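Local atomic coordinates of FACT complex subunit SPT16 (Ashbya gossypii, PDB entry 6A8M), a protein that probably works within the FACT complex as a histone chaperone that destabilises and restores nucleosomes during transcription, replication and DNA repair. Residues E43-K48 with G292-N297; D220-E225 with L254-S259. All coordinates share one frame; numbering follows the deposited sequence.

Contact 1 (E43-K48 with G292-N297)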
# COMPACT_ATOMS: atom_id res chain seq x y z
N GLU A 43 -9.51 -8.23 -7.55
CA GLU A 43 -8.43 -7.93 -8.49
C GLU A 43 -7.94 -6.49 -8.40
O GLU A 43 -6.89 -6.17 -8.98
CB GLU A 43 -8.89 -8.22 -9.92
CG GLU A 43 -8.94 -9.70 -10.23
CD GLU A 43 -7.73 -10.45 -9.71
OE1 GLU A 43 -7.89 -11.29 -8.80
OE2 GLU A 43 -6.61 -10.18 -10.19
N ASN A 44 -8.65 -5.61 -7.69
CA ASN A 44 -8.23 -4.22 -7.50
C ASN A 44 -8.44 -3.83 -6.05
O ASN A 44 -9.38 -3.09 -5.71
CB ASN A 44 -8.98 -3.28 -8.45
CG ASN A 44 -8.68 -3.57 -9.90
OD1 ASN A 44 -9.22 -4.51 -10.48
ND2 ASN A 44 -7.80 -2.77 -10.49
N PRO A 45 -7.56 -4.29 -5.16
CA PRO A 45 -7.77 -4.08 -3.72
C PRO A 45 -7.42 -2.68 -3.22
O PRO A 45 -7.71 -2.39 -2.06
CB PRO A 45 -6.84 -5.12 -3.09
CG PRO A 45 -5.73 -5.27 -4.10
CD PRO A 45 -6.37 -5.11 -5.45
N TYR A 46 -6.80 -1.83 -4.03
CA TYR A 46 -6.28 -0.55 -3.56
C TYR A 46 -7.10 0.63 -4.08
O TYR A 46 -6.57 1.75 -4.14
CB TYR A 46 -4.81 -0.39 -3.95
CG TYR A 46 -3.95 -1.54 -3.43
CD1 TYR A 46 -3.90 -1.82 -2.07
CD2 TYR A 46 -3.24 -2.36 -4.30
CE1 TYR A 46 -3.13 -2.89 -1.58
CE2 TYR A 46 -2.48 -3.41 -3.81
CZ TYR A 46 -2.43 -3.67 -2.48
OH TYR A 46 -1.67 -4.72 -2.03
N GLN A 47 -8.36 0.42 -4.45
CA GLN A 47 -9.22 1.55 -4.78
C GLN A 47 -9.49 2.38 -3.53
O GLN A 47 -9.51 1.87 -2.40
CB GLN A 47 -10.53 1.09 -5.41
CG GLN A 47 -10.33 0.34 -6.75
CD GLN A 47 -11.58 0.28 -7.60
OE1 GLN A 47 -11.74 1.07 -8.53
NE2 GLN A 47 -12.48 -0.66 -7.29
N LYS A 48 -9.68 3.69 -3.73
CA LYS A 48 -9.73 4.58 -2.58
C LYS A 48 -10.89 4.23 -1.66
O LYS A 48 -10.77 4.34 -0.43
CB LYS A 48 -9.83 6.03 -3.03
CG LYS A 48 -8.67 6.46 -3.89
CD LYS A 48 -7.35 6.38 -3.15
CE LYS A 48 -6.17 6.60 -4.13
NZ LYS A 48 -6.32 7.83 -4.96
N GLY A 292 6.14 -8.65 -1.42
CA GLY A 292 5.47 -7.76 -0.50
C GLY A 292 4.22 -8.41 0.03
O GLY A 292 3.46 -8.98 -0.74
N ILE A 293 3.99 -8.28 1.33
CA ILE A 293 2.94 -8.99 2.05
C ILE A 293 1.95 -7.96 2.57
O ILE A 293 2.29 -6.79 2.75
CB ILE A 293 3.57 -9.82 3.19
CG1 ILE A 293 4.27 -11.05 2.61
CG2 ILE A 293 2.57 -10.21 4.28
CD1 ILE A 293 3.31 -12.14 2.17
N ARG A 294 0.71 -8.40 2.79
CA ARG A 294 -0.26 -7.62 3.54
C ARG A 294 -0.64 -8.40 4.79
O ARG A 294 -0.87 -9.62 4.73
CB ARG A 294 -1.55 -7.31 2.73
CG ARG A 294 -1.35 -6.54 1.42
CD ARG A 294 -2.70 -6.00 0.89
NE ARG A 294 -3.73 -7.04 0.86
CZ ARG A 294 -4.16 -7.67 -0.24
NH1 ARG A 294 -3.68 -7.37 -1.44
NH2 ARG A 294 -5.11 -8.60 -0.13
N TYR A 295 -0.70 -7.72 5.92
CA TYR A 295 -1.30 -8.30 7.11
C TYR A 295 -2.38 -7.37 7.61
O TYR A 295 -2.11 -6.20 7.92
CB TYR A 295 -0.28 -8.55 8.22
CG TYR A 295 -0.96 -9.22 9.37
CD1 TYR A 295 -1.43 -10.53 9.24
CD2 TYR A 295 -1.15 -8.58 10.56
CE1 TYR A 295 -2.08 -11.15 10.30
CE2 TYR A 295 -1.78 -9.20 11.63
CZ TYR A 295 -2.25 -10.48 11.49
OH TYR A 295 -2.88 -11.11 12.54
N LYS A 296 -3.59 -7.90 7.74
CA LYS A 296 -4.78 -7.09 8.04
C LYS A 296 -4.79 -5.82 7.19
O LYS A 296 -5.08 -4.72 7.68
CB LYS A 296 -4.87 -6.77 9.52
CG LYS A 296 -5.16 -8.02 10.34
CD LYS A 296 -5.38 -7.70 11.83
CE LYS A 296 -6.80 -7.24 12.10
NZ LYS A 296 -7.16 -7.43 13.56
N ASN A 297 -4.48 -6.00 5.91
CA ASN A 297 -4.52 -5.03 4.81
C ASN A 297 -3.33 -4.07 4.82
O ASN A 297 -3.24 -3.24 3.90
CB ASN A 297 -5.83 -4.22 4.77
CG ASN A 297 -7.07 -5.13 4.76
OD1 ASN A 297 -7.96 -5.01 5.60
ND2 ASN A 297 -7.11 -6.04 3.81
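R294 reaches from strand 285-295 to Y46 and P45 in the loop ahead of helix 48-57, and these three residues carry nearly all of the contact. Its side chain, bent at chi3 (-49°), passes the hydroxyl end of Y46, with CD 3.4 Å from Y46 OH at the rim of the phenol ring. Beyond the bend, R294 NH1 gives a weak but straight hydrogen bond to Y46 OH, 3.4 Å long with an N-H...O angle of 167°. The hydroxyl lies in the guanidinium plane, at its edge, while ring and guanidinium stand 82° apart, nearly perpendicular. P45 adds a van der Waals touch: its CG is 4.0 Å from R294 NH1 and also sits over one face of the Y46 ring, toward its rim. Both polar ends have stronger partners elsewhere, R294 NH2 in a salt bridge with D255 and Y46 OH on the carbonyl of A257. A phenylalanine here, lacking the hydroxyl, would probably leave the A257 carbonyl without this donor and R294 NH1 without this acceptor, weakening the tie between loop and sheet. This small, partly exposed contact joins the N-terminal lobe to the peptidase-like M24 domain, the two-lobe architecture of the Spt16 N-terminal region.

Contact 2 (D220-E225 with L254-S259)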
# COMPACT_ATOMS: atom_id res chain seq x y z
N ASP A 220 6.23 -17.80 -9.35
CA ASP A 220 4.93 -18.41 -9.09
C ASP A 220 5.06 -19.49 -8.02
O ASP A 220 4.16 -19.66 -7.18
CB ASP A 220 4.36 -18.99 -10.39
CG ASP A 220 3.00 -19.65 -10.19
OD1 ASP A 220 2.01 -18.91 -10.08
OD2 ASP A 220 2.93 -20.89 -10.17
N ASN A 221 6.15 -20.26 -8.05
CA ASN A 221 6.36 -21.29 -7.03
C ASN A 221 6.34 -20.68 -5.64
O ASN A 221 5.65 -21.17 -4.73
CB ASN A 221 7.68 -22.00 -7.27
CG ASN A 221 7.66 -22.89 -8.50
OD1 ASN A 221 6.61 -23.10 -9.11
ND2 ASN A 221 8.82 -23.42 -8.87
N VAL A 222 7.10 -19.60 -5.45
CA VAL A 222 7.14 -18.89 -4.18
C VAL A 222 5.76 -18.35 -3.83
O VAL A 222 5.30 -18.48 -2.69
CB VAL A 222 8.17 -17.76 -4.24
CG1 VAL A 222 8.05 -16.87 -3.01
CG2 VAL A 222 9.57 -18.34 -4.37
N GLU A 223 5.09 -17.72 -4.81
CA GLU A 223 3.78 -17.12 -4.58
C GLU A 223 2.78 -18.12 -4.00
O GLU A 223 2.00 -17.79 -3.10
CB GLU A 223 3.26 -16.50 -5.90
CG GLU A 223 1.95 -15.75 -5.77
CD GLU A 223 1.64 -14.90 -7.00
OE1 GLU A 223 0.58 -14.22 -7.03
OE2 GLU A 223 2.45 -14.92 -7.94
N ASN A 224 2.79 -19.35 -4.49
CA ASN A 224 1.83 -20.33 -4.03
C ASN A 224 2.15 -20.87 -2.64
O ASN A 224 1.29 -21.52 -2.04
CB ASN A 224 1.74 -21.47 -5.04
CG ASN A 224 1.16 -21.00 -6.38
OD1 ASN A 224 1.80 -21.09 -7.43
ND2 ASN A 224 -0.07 -20.51 -6.34
N GLU A 225 3.34 -20.58 -2.12
CA GLU A 225 3.68 -21.04 -0.77
C GLU A 225 2.79 -20.42 0.29
O GLU A 225 2.61 -21.02 1.36
CB GLU A 225 5.15 -20.71 -0.48
CG GLU A 225 6.14 -21.46 -1.36
CD GLU A 225 6.37 -22.87 -0.89
OE1 GLU A 225 6.50 -23.06 0.33
OE2 GLU A 225 6.42 -23.79 -1.74
N LEU A 254 -3.33 -12.80 6.34
CA LEU A 254 -2.07 -12.65 5.61
C LEU A 254 -2.31 -12.92 4.13
O LEU A 254 -2.97 -13.90 3.78
CB LEU A 254 -1.01 -13.61 6.16
CG LEU A 254 0.42 -13.28 5.73
CD1 LEU A 254 1.00 -12.22 6.65
CD2 LEU A 254 1.28 -14.54 5.73
N ASP A 255 -1.79 -12.04 3.27
CA ASP A 255 -1.94 -12.20 1.82
C ASP A 255 -0.74 -11.55 1.13
O ASP A 255 0.09 -10.89 1.76
CB ASP A 255 -3.28 -11.59 1.35
CG ASP A 255 -3.74 -12.11 -0.02
OD1 ASP A 255 -3.07 -12.96 -0.62
OD2 ASP A 255 -4.81 -11.63 -0.47
N TRP A 256 -0.65 -11.72 -0.18
CA TRP A 256 0.33 -10.97 -0.96
C TRP A 256 -0.15 -9.55 -1.21
O TRP A 256 -1.34 -9.31 -1.46
CB TRP A 256 0.59 -11.65 -2.31
CG TRP A 256 1.35 -12.92 -2.21
CD1 TRP A 256 0.88 -14.18 -2.43
CD2 TRP A 256 2.74 -13.06 -1.87
NE1 TRP A 256 1.88 -15.10 -2.26
CE2 TRP A 256 3.03 -14.44 -1.90
CE3 TRP A 256 3.75 -12.16 -1.54
CZ2 TRP A 256 4.30 -14.94 -1.61
CZ3 TRP A 256 5.01 -12.66 -1.24
CH2 TRP A 256 5.28 -14.04 -1.30
N ALA A 257 0.79 -8.59 -1.20
CA ALA A 257 0.47 -7.24 -1.67
C ALA A 257 0.49 -7.15 -3.19
O ALA A 257 -0.17 -6.28 -3.78
CB ALA A 257 1.44 -6.22 -1.09
N TYR A 258 1.26 -8.03 -3.83
CA TYR A 258 1.40 -8.13 -5.28
C TYR A 258 2.07 -9.47 -5.54
O TYR A 258 2.61 -10.10 -4.63
CB TYR A 258 2.22 -6.95 -5.87
CG TYR A 258 3.63 -6.86 -5.34
CD1 TYR A 258 3.92 -6.16 -4.17
CD2 TYR A 258 4.68 -7.48 -6.01
CE1 TYR A 258 5.22 -6.10 -3.69
CE2 TYR A 258 5.97 -7.41 -5.55
CZ TYR A 258 6.24 -6.72 -4.38
OH TYR A 258 7.53 -6.68 -3.91
N SER A 259 2.03 -9.91 -6.79
CA SER A 259 2.69 -11.15 -7.15
C SER A 259 4.20 -10.97 -7.08
O SER A 259 4.72 -9.99 -7.62
CB SER A 259 2.28 -11.60 -8.56
OG SER A 259 0.96 -12.12 -8.58
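The indole of W256 meets helix 215-224 with its edge: E223 O lies near the ring plane beside NE1, and V222 O stands off the same rim, 3.8 Å from W256 CZ2. W256 NE1 donates to E223 O over 2.8 Å, and the oxygen receives it on a lone pair, in the carbonyl plane, at a C=O...N angle of 120°. Further round the rim, W256 CH2 packs against V222 CG1 at 4.3 Å. F195 of helix 179-208 meets the indole edge-to-face, and I226, C291 and I293 touch it too, so the tryptophan is buried. The contact sets a helix of the M24 peptidase-like domain, the pita-bread fold, against strand 254-256, which pairs antiparallel with strand 285-295 in a mixed sheet. E223 takes a second hold outside the indole. With CG anti to the backbone N (chi1 -176°) and the chain extended beyond it, its CG passes 3.6 Å from W256 NE1 and the carboxylate, turned steeply to the indole plane, continues to the exposed S259. S259 OG donates to E223 OE1 on its syn side over 2.6 Å, 27° out of the carboxylate plane. P260, the next residue along, also touches the E223 side chain.

How the contacts relate
The centres of contacts 1 and 2 lie about 13 Å apart, and the two meet directly through neighbouring strands of one mixed sheet: 285-295 serves contact 1 and 254-256 contact 2. G292 O and A257 N, 2.7 Å apart, probably form a hydrogen bond between these strand regions. In chain order, residues 43-48 come first, then both segments of contact 2, then 292-297, so contact 2 is the more local pairing and contact 1 spans the sequence from the N-terminal lobe to the M24 domain. The sheet thus carries a helix of its own domain through contact 2 and a loop of the other lobe through contact 1.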